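Side-chain contacts in tyrosine recombinase XerH (Helicobacter pylori, PDB 5JK0), which cuts and rejoins DNA as a site-specific tyrosine recombinase and takes part in chromosome segregation: residues G21-L24 with R25-T29; Q51-S55 with S56-K60; N128-I131 with A132-L136; F137-I140 with D141-Q145. All coordinates share one frame; numbering follows the deposited sequence.

Interaction 1 (G21-L24 with R25-T29); sequences GRFL and RYKCT. With nucleotides of chain G.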
# COMPACT_ATOMS: atom_id res chain seq x y z
N GLY D 21 -14.54 32.99 -1.14
CA GLY D 21 -13.78 34.22 -1.16
C GLY D 21 -12.97 34.42 0.11
O GLY D 21 -11.83 34.87 0.05
N ARG D 22 -13.57 34.08 1.25
CA ARG D 22 -12.88 34.18 2.53
C ARG D 22 -11.71 33.20 2.61
O ARG D 22 -10.64 33.54 3.10
CB ARG D 22 -13.85 33.92 3.68
CG ARG D 22 -14.89 35.01 3.89
CD ARG D 22 -16.01 34.53 4.79
NE ARG D 22 -17.00 35.57 5.04
CZ ARG D 22 -18.24 35.34 5.46
NH1 ARG D 22 -18.65 34.09 5.66
NH2 ARG D 22 -19.08 36.35 5.66
N PHE D 23 -11.93 31.99 2.11
CA PHE D 23 -10.90 30.95 2.13
C PHE D 23 -9.72 31.32 1.23
O PHE D 23 -8.57 31.18 1.63
CB PHE D 23 -11.49 29.61 1.70
CG PHE D 23 -10.47 28.52 1.55
CD1 PHE D 23 -9.86 27.97 2.67
CD2 PHE D 23 -10.12 28.04 0.30
CE1 PHE D 23 -8.92 26.96 2.54
CE2 PHE D 23 -9.18 27.03 0.17
CZ PHE D 23 -8.58 26.49 1.29
N LEU D 24 -10.02 31.79 0.03
CA LEU D 24 -8.98 32.13 -0.93
C LEU D 24 -8.14 33.32 -0.47
O LEU D 24 -6.96 33.41 -0.77
CB LEU D 24 -9.59 32.42 -2.31
CG LEU D 24 -10.15 31.21 -3.05
CD1 LEU D 24 -10.79 31.62 -4.36
CD2 LEU D 24 -9.06 30.18 -3.29
N ARG D 25 -8.76 34.24 0.28
CA ARG D 25 -8.03 35.37 0.83
C ARG D 25 -7.09 34.91 1.93
O ARG D 25 -5.98 35.41 2.07
CB ARG D 25 -8.98 36.44 1.37
CG ARG D 25 -8.27 37.73 1.77
CD ARG D 25 -9.19 38.69 2.49
NE ARG D 25 -8.57 40.00 2.68
CZ ARG D 25 -7.75 40.31 3.69
NH1 ARG D 25 -7.23 41.52 3.77
NH2 ARG D 25 -7.45 39.39 4.60
N TYR D 26 -7.55 33.94 2.72
CA TYR D 26 -6.74 33.37 3.78
C TYR D 26 -5.51 32.66 3.22
O TYR D 26 -4.42 32.77 3.77
CB TYR D 26 -7.56 32.39 4.63
CG TYR D 26 -6.71 31.45 5.45
CD1 TYR D 26 -6.01 31.90 6.56
CD2 TYR D 26 -6.61 30.10 5.12
CE1 TYR D 26 -5.23 31.05 7.31
CE2 TYR D 26 -5.83 29.24 5.87
CZ TYR D 26 -5.14 29.72 6.96
OH TYR D 26 -4.37 28.86 7.71
N LYS D 27 -5.70 31.94 2.12
CA LYS D 27 -4.61 31.22 1.48
C LYS D 27 -3.58 32.20 0.92
O LYS D 27 -2.38 31.92 0.94
CB LYS D 27 -5.13 30.31 0.37
CG LYS D 27 -6.13 29.27 0.85
CD LYS D 27 -5.58 28.42 1.98
CE LYS D 27 -4.43 27.54 1.51
NZ LYS D 27 -3.92 26.66 2.60
N CYS D 28 -4.05 33.34 0.43
CA CYS D 28 -3.15 34.36 -0.12
C CYS D 28 -2.22 34.92 0.95
O CYS D 28 -1.09 35.32 0.65
CB CYS D 28 -3.96 35.49 -0.75
SG CYS D 28 -4.66 35.10 -2.37
N THR D 29 -2.68 34.94 2.20
CA THR D 29 -1.89 35.48 3.29
C THR D 29 -1.08 34.39 4.00
O THR D 29 -0.08 34.69 4.66
CB THR D 29 -2.78 36.19 4.33
OG1 THR D 29 -3.70 35.26 4.90
CG2 THR D 29 -3.55 37.33 3.68
P DT G 19 -1.37 24.03 2.80
OP1 DT G 19 -1.69 23.96 4.24
OP2 DT G 19 -2.31 24.67 1.86
O5' DT G 19 0.06 24.74 2.62
C5' DT G 19 1.18 24.27 3.37
C4' DT G 19 2.42 24.18 2.50
O4' DT G 19 2.34 23.01 1.65
C3' DT G 19 2.67 25.37 1.57
O3' DT G 19 4.01 25.82 1.69
C2' DT G 19 2.39 24.80 0.17
C1' DT G 19 2.78 23.35 0.36
N1 DT G 19 2.13 22.42 -0.62
C2 DT G 19 2.92 21.64 -1.43
O2 DT G 19 4.14 21.65 -1.39
N3 DT G 19 2.23 20.83 -2.29
C4 DT G 19 0.86 20.72 -2.42
O4 DT G 19 0.34 19.96 -3.22
C5 DT G 19 0.09 21.58 -1.54
C7 DT G 19 -1.41 21.55 -1.60
C6 DT G 19 0.76 22.38 -0.70

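Interaction 2 (Q51-S55 with S56-K60); sequences QACSS and SQLEK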
# COMPACT_ATOMS: atom_id res chain seq x y z
N GLN D 51 -14.36 42.02 0.40
CA GLN D 51 -15.78 42.19 0.14
C GLN D 51 -16.32 41.00 -0.65
O GLN D 51 -15.56 40.18 -1.16
CB GLN D 51 -16.03 43.49 -0.62
N ALA D 52 -17.65 40.91 -0.74
CA ALA D 52 -18.29 39.83 -1.48
C ALA D 52 -18.04 39.99 -2.98
O ALA D 52 -18.28 41.05 -3.55
CB ALA D 52 -19.78 39.81 -1.20
N CYS D 53 -17.55 38.93 -3.61
CA CYS D 53 -17.25 38.96 -5.04
C CYS D 53 -18.04 37.91 -5.80
O CYS D 53 -18.43 36.88 -5.24
CB CYS D 53 -15.75 38.75 -5.27
SG CYS D 53 -14.68 39.87 -4.36
N SER D 54 -18.28 38.17 -7.08
CA SER D 54 -18.91 37.18 -7.94
C SER D 54 -17.86 36.16 -8.38
O SER D 54 -16.68 36.32 -8.10
CB SER D 54 -19.55 37.84 -9.16
OG SER D 54 -18.57 38.42 -10.01
N SER D 55 -18.31 35.11 -9.06
CA SER D 55 -17.40 34.07 -9.53
C SER D 55 -16.40 34.63 -10.52
O SER D 55 -15.22 34.27 -10.50
CB SER D 55 -18.18 32.91 -10.16
OG SER D 55 -17.30 31.91 -10.63
N SER D 56 -16.87 35.52 -11.39
CA SER D 56 -16.02 36.15 -12.39
C SER D 56 -14.98 37.04 -11.73
O SER D 56 -13.84 37.12 -12.19
CB SER D 56 -16.86 36.96 -13.37
OG SER D 56 -16.04 37.65 -14.30
N GLN D 57 -15.37 37.71 -10.65
CA GLN D 57 -14.46 38.60 -9.93
C GLN D 57 -13.41 37.81 -9.16
O GLN D 57 -12.24 38.21 -9.11
CB GLN D 57 -15.25 39.51 -8.98
CG GLN D 57 -16.15 40.50 -9.70
CD GLN D 57 -17.00 41.32 -8.74
OE1 GLN D 57 -16.91 41.16 -7.52
NE2 GLN D 57 -17.82 42.20 -9.29
N LEU D 58 -13.81 36.70 -8.56
CA LEU D 58 -12.87 35.84 -7.83
C LEU D 58 -11.82 35.26 -8.77
O LEU D 58 -10.66 35.11 -8.40
CB LEU D 58 -13.61 34.71 -7.11
CG LEU D 58 -14.42 35.10 -5.87
CD1 LEU D 58 -15.02 33.86 -5.23
CD2 LEU D 58 -13.55 35.85 -4.88
N GLU D 59 -12.25 34.92 -9.98
CA GLU D 59 -11.35 34.37 -10.98
C GLU D 59 -10.28 35.38 -11.39
O GLU D 59 -9.10 35.04 -11.49
CB GLU D 59 -12.14 33.91 -12.21
CG GLU D 59 -11.27 33.36 -13.33
CD GLU D 59 -12.09 32.92 -14.52
OE1 GLU D 59 -13.34 32.85 -14.39
OE2 GLU D 59 -11.50 32.65 -15.58
N LYS D 60 -10.70 36.62 -11.62
CA LYS D 60 -9.80 37.67 -12.07
C LYS D 60 -8.79 38.05 -10.99
O LYS D 60 -7.62 38.30 -11.29
CB LYS D 60 -10.59 38.90 -12.51

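Interaction 3 (N128-I131 with A132-L136); sequences NYRI and ALLGL. With nucleotides of chain H.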
# COMPACT_ATOMS: atom_id res chain seq x y z
N ASN D 128 -5.17 17.05 -6.53
CA ASN D 128 -5.18 18.49 -6.26
C ASN D 128 -6.59 19.01 -6.00
O ASN D 128 -6.80 19.83 -5.11
CB ASN D 128 -4.55 19.26 -7.41
CG ASN D 128 -3.07 18.98 -7.56
OD1 ASN D 128 -2.40 18.57 -6.61
ND2 ASN D 128 -2.54 19.22 -8.76
N TYR D 129 -7.55 18.53 -6.78
CA TYR D 129 -8.95 18.88 -6.60
C TYR D 129 -9.45 18.44 -5.23
O TYR D 129 -10.14 19.19 -4.54
CB TYR D 129 -9.82 18.25 -7.69
CG TYR D 129 -9.89 19.04 -8.98
CD1 TYR D 129 -8.74 19.46 -9.63
CD2 TYR D 129 -11.12 19.36 -9.55
CE1 TYR D 129 -8.80 20.18 -10.81
CE2 TYR D 129 -11.19 20.08 -10.72
CZ TYR D 129 -10.03 20.48 -11.35
OH TYR D 129 -10.11 21.20 -12.53
N ARG D 130 -9.08 17.22 -4.85
CA ARG D 130 -9.47 16.67 -3.56
C ARG D 130 -8.91 17.49 -2.40
O ARG D 130 -9.63 17.84 -1.47
CB ARG D 130 -9.00 15.21 -3.45
CG ARG D 130 -9.26 14.58 -2.09
CD ARG D 130 -8.73 13.15 -2.06
NE ARG D 130 -8.86 12.55 -0.73
CZ ARG D 130 -7.94 12.67 0.23
NH1 ARG D 130 -6.83 13.37 -0.00
NH2 ARG D 130 -8.13 12.10 1.41
N ILE D 131 -7.62 17.80 -2.48
CA ILE D 131 -6.96 18.62 -1.46
C ILE D 131 -7.60 20.00 -1.35
O ILE D 131 -7.77 20.54 -0.25
CB ILE D 131 -5.45 18.78 -1.77
CG1 ILE D 131 -4.74 17.43 -1.65
CG2 ILE D 131 -4.80 19.79 -0.84
CD1 ILE D 131 -3.28 17.47 -2.05
N ALA D 132 -7.99 20.56 -2.49
CA ALA D 132 -8.64 21.86 -2.53
C ALA D 132 -9.99 21.83 -1.82
O ALA D 132 -10.30 22.70 -1.00
CB ALA D 132 -8.81 22.34 -3.96
N LEU D 133 -10.79 20.81 -2.14
CA LEU D 133 -12.11 20.65 -1.53
C LEU D 133 -12.01 20.42 -0.03
O LEU D 133 -12.80 20.97 0.74
CB LEU D 133 -12.86 19.48 -2.19
CG LEU D 133 -13.35 19.68 -3.62
CD1 LEU D 133 -13.88 18.38 -4.19
CD2 LEU D 133 -14.41 20.77 -3.69
N LEU D 134 -11.04 19.61 0.38
CA LEU D 134 -10.83 19.32 1.80
C LEU D 134 -10.46 20.58 2.56
O LEU D 134 -10.90 20.79 3.69
CB LEU D 134 -9.73 18.26 1.98
CG LEU D 134 -10.08 16.83 1.56
CD1 LEU D 134 -8.89 15.91 1.77
CD2 LEU D 134 -11.29 16.33 2.33
N GLY D 135 -9.64 21.43 1.95
CA GLY D 135 -9.20 22.66 2.57
C GLY D 135 -10.32 23.66 2.79
O GLY D 135 -10.38 24.33 3.82
N LEU D 136 -11.23 23.75 1.82
CA LEU D 136 -12.34 24.69 1.89
C LEU D 136 -13.27 24.39 3.06
O LEU D 136 -13.59 25.27 3.85
CB LEU D 136 -13.13 24.70 0.58
CG LEU D 136 -14.38 25.57 0.57
CD1 LEU D 136 -14.03 27.04 0.80
CD2 LEU D 136 -15.15 25.40 -0.74
P DA H 11 1.80 13.91 -14.56
OP1 DA H 11 3.19 13.55 -14.93
OP2 DA H 11 0.68 13.05 -14.98
O5' DA H 11 1.71 14.08 -12.97
C5' DA H 11 2.87 13.94 -12.16
C4' DA H 11 3.70 15.20 -12.16
O4' DA H 11 2.88 16.33 -11.76
C3' DA H 11 4.90 15.18 -11.21
O3' DA H 11 6.07 15.64 -11.87
C2' DA H 11 4.49 16.13 -10.08
C1' DA H 11 3.56 17.10 -10.79
N9 DA H 11 2.57 17.70 -9.91
C8 DA H 11 1.24 17.38 -9.80
N7 DA H 11 0.59 18.09 -8.92
C5 DA H 11 1.55 18.94 -8.40
C6 DA H 11 1.50 19.94 -7.41
N6 DA H 11 0.38 20.26 -6.75
N1 DA H 11 2.64 20.60 -7.13
C2 DA H 11 3.75 20.28 -7.79
N3 DA H 11 3.93 19.35 -8.74
C4 DA H 11 2.77 18.71 -9.00

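Interaction 4 (F137-I140 with D141-Q145); sequences FSYI and DKQNQ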
# COMPACT_ATOMS: atom_id res chain seq x y z
N PHE D 137 -13.71 23.14 3.15
CA PHE D 137 -14.70 22.76 4.16
C PHE D 137 -14.07 22.54 5.53
O PHE D 137 -14.77 22.57 6.55
CB PHE D 137 -15.46 21.51 3.70
CG PHE D 137 -16.36 21.76 2.53
CD1 PHE D 137 -17.62 22.30 2.70
CD2 PHE D 137 -15.93 21.47 1.24
CE1 PHE D 137 -18.45 22.54 1.62
CE2 PHE D 137 -16.75 21.71 0.15
CZ PHE D 137 -18.01 22.24 0.34
N SER D 138 -12.76 22.32 5.57
CA SER D 138 -12.04 22.30 6.84
C SER D 138 -12.00 23.72 7.38
O SER D 138 -12.09 23.94 8.59
CB SER D 138 -10.63 21.75 6.67
OG SER D 138 -9.90 21.82 7.88
N TYR D 139 -11.85 24.68 6.47
CA TYR D 139 -11.83 26.10 6.82
C TYR D 139 -13.20 26.56 7.32
O TYR D 139 -13.29 27.31 8.30
CB TYR D 139 -11.40 26.93 5.61
CG TYR D 139 -11.41 28.42 5.84
CD1 TYR D 139 -10.33 29.07 6.41
CD2 TYR D 139 -12.51 29.19 5.46
CE1 TYR D 139 -10.34 30.44 6.61
CE2 TYR D 139 -12.53 30.55 5.65
CZ TYR D 139 -11.45 31.18 6.23
OH TYR D 139 -11.47 32.54 6.42
N ILE D 140 -14.26 26.11 6.66
CA ILE D 140 -15.62 26.48 7.04
C ILE D 140 -15.97 25.93 8.43
O ILE D 140 -16.60 26.61 9.23
CB ILE D 140 -16.65 25.98 6.01
CG1 ILE D 140 -16.39 26.62 4.64
CG2 ILE D 140 -18.06 26.31 6.47
CD1 ILE D 140 -17.34 26.15 3.56
N ASP D 141 -15.54 24.70 8.70
CA ASP D 141 -15.77 24.07 10.00
C ASP D 141 -15.10 24.84 11.14
O ASP D 141 -15.54 24.77 12.28
CB ASP D 141 -15.27 22.63 10.00
CG ASP D 141 -16.14 21.70 9.18
OD1 ASP D 141 -17.29 22.08 8.87
OD2 ASP D 141 -15.69 20.58 8.86
N LYS D 142 -14.03 25.56 10.81
CA LYS D 142 -13.23 26.24 11.83
C LYS D 142 -13.53 27.73 11.93
O LYS D 142 -13.01 28.41 12.82
CB LYS D 142 -11.74 26.04 11.54
CG LYS D 142 -11.28 24.59 11.59
CD LYS D 142 -9.88 24.45 11.03
CE LYS D 142 -9.46 22.99 10.96
NZ LYS D 142 -8.12 22.84 10.33
N GLN D 143 -14.36 28.24 11.03
CA GLN D 143 -14.62 29.68 11.00
C GLN D 143 -16.10 30.04 11.02
O GLN D 143 -16.46 31.21 10.91
CB GLN D 143 -13.97 30.31 9.76
CG GLN D 143 -12.46 30.11 9.66
CD GLN D 143 -11.71 30.72 10.83
OE1 GLN D 143 -12.17 31.68 11.45
NE2 GLN D 143 -10.54 30.16 11.14
N ASN D 144 -16.97 29.04 11.17
CA ASN D 144 -18.40 29.32 11.26
C ASN D 144 -18.92 29.13 12.68
O ASN D 144 -18.49 28.22 13.39
CB ASN D 144 -19.19 28.45 10.28
CG ASN D 144 -19.56 27.10 10.86
OD1 ASN D 144 -20.61 26.94 11.49
ND2 ASN D 144 -18.71 26.11 10.63
N GLN D 145 -19.83 30.00 13.09
CA GLN D 145 -20.48 29.90 14.40
C GLN D 145 -21.68 30.84 14.49
O GLN D 145 -21.72 31.88 13.84
CB GLN D 145 -19.50 30.20 15.53
CG GLN D 145 -19.05 31.64 15.61
CD GLN D 145 -18.17 31.91 16.81
OE1 GLN D 145 -17.59 30.99 17.38
NE2 GLN D 145 -18.07 33.18 17.20

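Interaction 1 (G21-L24 with R25-T29)
Four successive i to i+4 hydrogen bonds, from R25 N to G21 O through to C28 N on L24 O, run this stretch as regular alpha-helix; K27 N donates to F23 O at 3.0 Å. One turn apart on the same flank, F23 and K27 carry the side-chain contact. The lysine methylenes lie over one face of the phenyl ring in a CH-pi contact: K27 CG stands 3.9 Å from the centroid of the F23 ring, only 16° off the ring normal, and K27 CD reaches F23 CZ at 3.6 Å. The lysine is bent at chi2 (-55°) and chi3 (-67°), a fold that lays its aliphatic part on the ring before the chain straightens to the ammonium. This is a helix of the SAM-like DNA-binding domain of phage-type integrases, and the lysine end serves the substrate: K27 NZ donates to OP2 of DT19 of chain G at 2.7 Å, a backbone phosphate contact that reads no base. With its carbons held by F23, the lysine presents its charge to the DNA from a buried position. F23 also meets Y139 edge-to-face. The arginines face other partners, R22 in a salt bridge with E8 and R25 through NE to L46 O. Farther along, T29 OG1 turns back to donate to Y26 O at 2.8 Å.

Interaction 2 (Q51-S55 with S56-K60)
S54 sets its OG between its own backbone N and carbonyl carbon (chi1 66°), and Q57 swings CG opposite its carbonyl carbon (chi1 -67°) and then runs extended; together these torsions bring the two side chains onto each other's backbone. S54 OG accepts a weak hydrogen bond from Q57 N at 3.3 Å. In return Q57 OE1 accepts from S54 N, also weakly, at 3.3 Å. Between the two bonds the chains lie alongside one another, and Q57 CG lies 3.2 Å from S54 OG. The glutamine's carbonyl end reaches past the serine, and Q57 OE1 comes within 3.3 Å of C53 CA. The regular helix bonds start immediately: L58 N gives to S54 O at 2.9 Å, and E59 N to S55 O at 3.1 Å. Next to this an apolar touch joins the residue before the N-cap to the helix, C53 CB meeting L58 CD2 at 3.7 Å. L58 then continues inward, packing on L17 of helix 12-30 and L81 of helix 74-93, whereas E59 turns its carboxylate to K63 in a salt bridge. S54 stands at the N-cap of helix 55-68, and its reciprocal bonds with Q57, three residues on, make a capping box; the C53 to L58 contact beside it spans the positions of a hydrophobic staple.

Interaction 3 (N128-I131 with A132-L136)
L134 places one methyl, CD1, squarely over a face of the R130 guanidinium, 3.6 Å above its plane and over its centre, with R130 CZ to L134 CD1 at 3.7 Å. The arginine reaches there extended, CG opposite its backbone N (chi1 175°), and a near-perpendicular last torsion (chi4 -87°) turns the flat group to take the methyl on its face. The helix bond from L134 N to R130 O, 2.9 Å, sets the two residues one turn apart, and L134 CG lies 3.2 Å from the same oxygen. One shell out, L158 serves both partners: its carbonyl accepts from R130 NE and its side chain packs on L134. On the buried flank L133 goes in among F113 and L114 of helix 107-117 and L80 of helix 74-93, while Y129 lies against L78, P79 and a DNA phosphate. I131 packs on a cytosine base. At the start of the stretch N128 meets DA11 of chain H with both ends of its amide. N128 OD1 accepts from DA11 N6 at 3.3 Å with an N-H...O angle of 160°, and N128 ND2 gives a weaker bond to DA11 N7, also at 3.3 Å. The helix bond of A132 N to N128 O, 3.0 Å, fixes the backbone from which that amide extends. Paired amide bonds to N6 and N7 are the classic asparagine reading of adenine in the major groove, made here from helix 123-143 of the core-binding domain.

Interaction 4 (F137-I140 with D141-Q145)
In the last turn of helix 123-143, where the regular bonding slackens, Y139 and Q143 meet one turn apart. Q143 CG sits over one face of the Y139 ring in a CH-pi contact, 3.8 Å from the centroid and 15° off the normal. A bend at chi2 (-61°) then leads the chain up and away from the face, its amide turned 33° from the ring plane. Backbone bonding shifts along this turn. D141 N still bonds to F137 O at 3.1 Å in the i to i+4 pattern, but K142 N goes chiefly to Y139 O, 3.1 Å, with a weak second bond to S138 O. I140 O collects three donors: weak bonds from Q143 N and N144 N, and a short, nearly straight one from N144 ND2 at 2.6 Å. N144 OD1 in turn accepts from Y152 N, so both ends of that amide are engaged. The D141 carboxylate is bonded by the backbone N-H groups of Y154 and N155, one on each oxygen. K142 NZ reaches back to S138 OG in a weak 3.2 Å bond, and the lysine packs on N155 of the second subunit. The i to i+3 bonds of K142 N and, weakly, Q143 N are of the kind seen where an alpha-helix frays into a 3-10-like turn, here ahead of the loop.

Interaction 1 touches each of the other three. G21 CA lies 4.1 Å from L58 CD2 of interaction 2, and the F23 ring bridges to helix 123-143 at two levels: F23 CE1 is 3.3 Å from G135 O of interaction 3, and F23 CD1 is 3.5 Å from Y139 CB of interaction 4. Interactions 3 and 4 follow one another on that helix, their centres about 14 Å apart; interaction 2 stays about 9 Å from interaction 3 at the nearest atoms. Interactions 1 and 3 both contact the DNA, the first at a phosphate of chain G, the second at an adenine of chain H. All four lie in the SAM-like domain, away from the predicted catalytic residues.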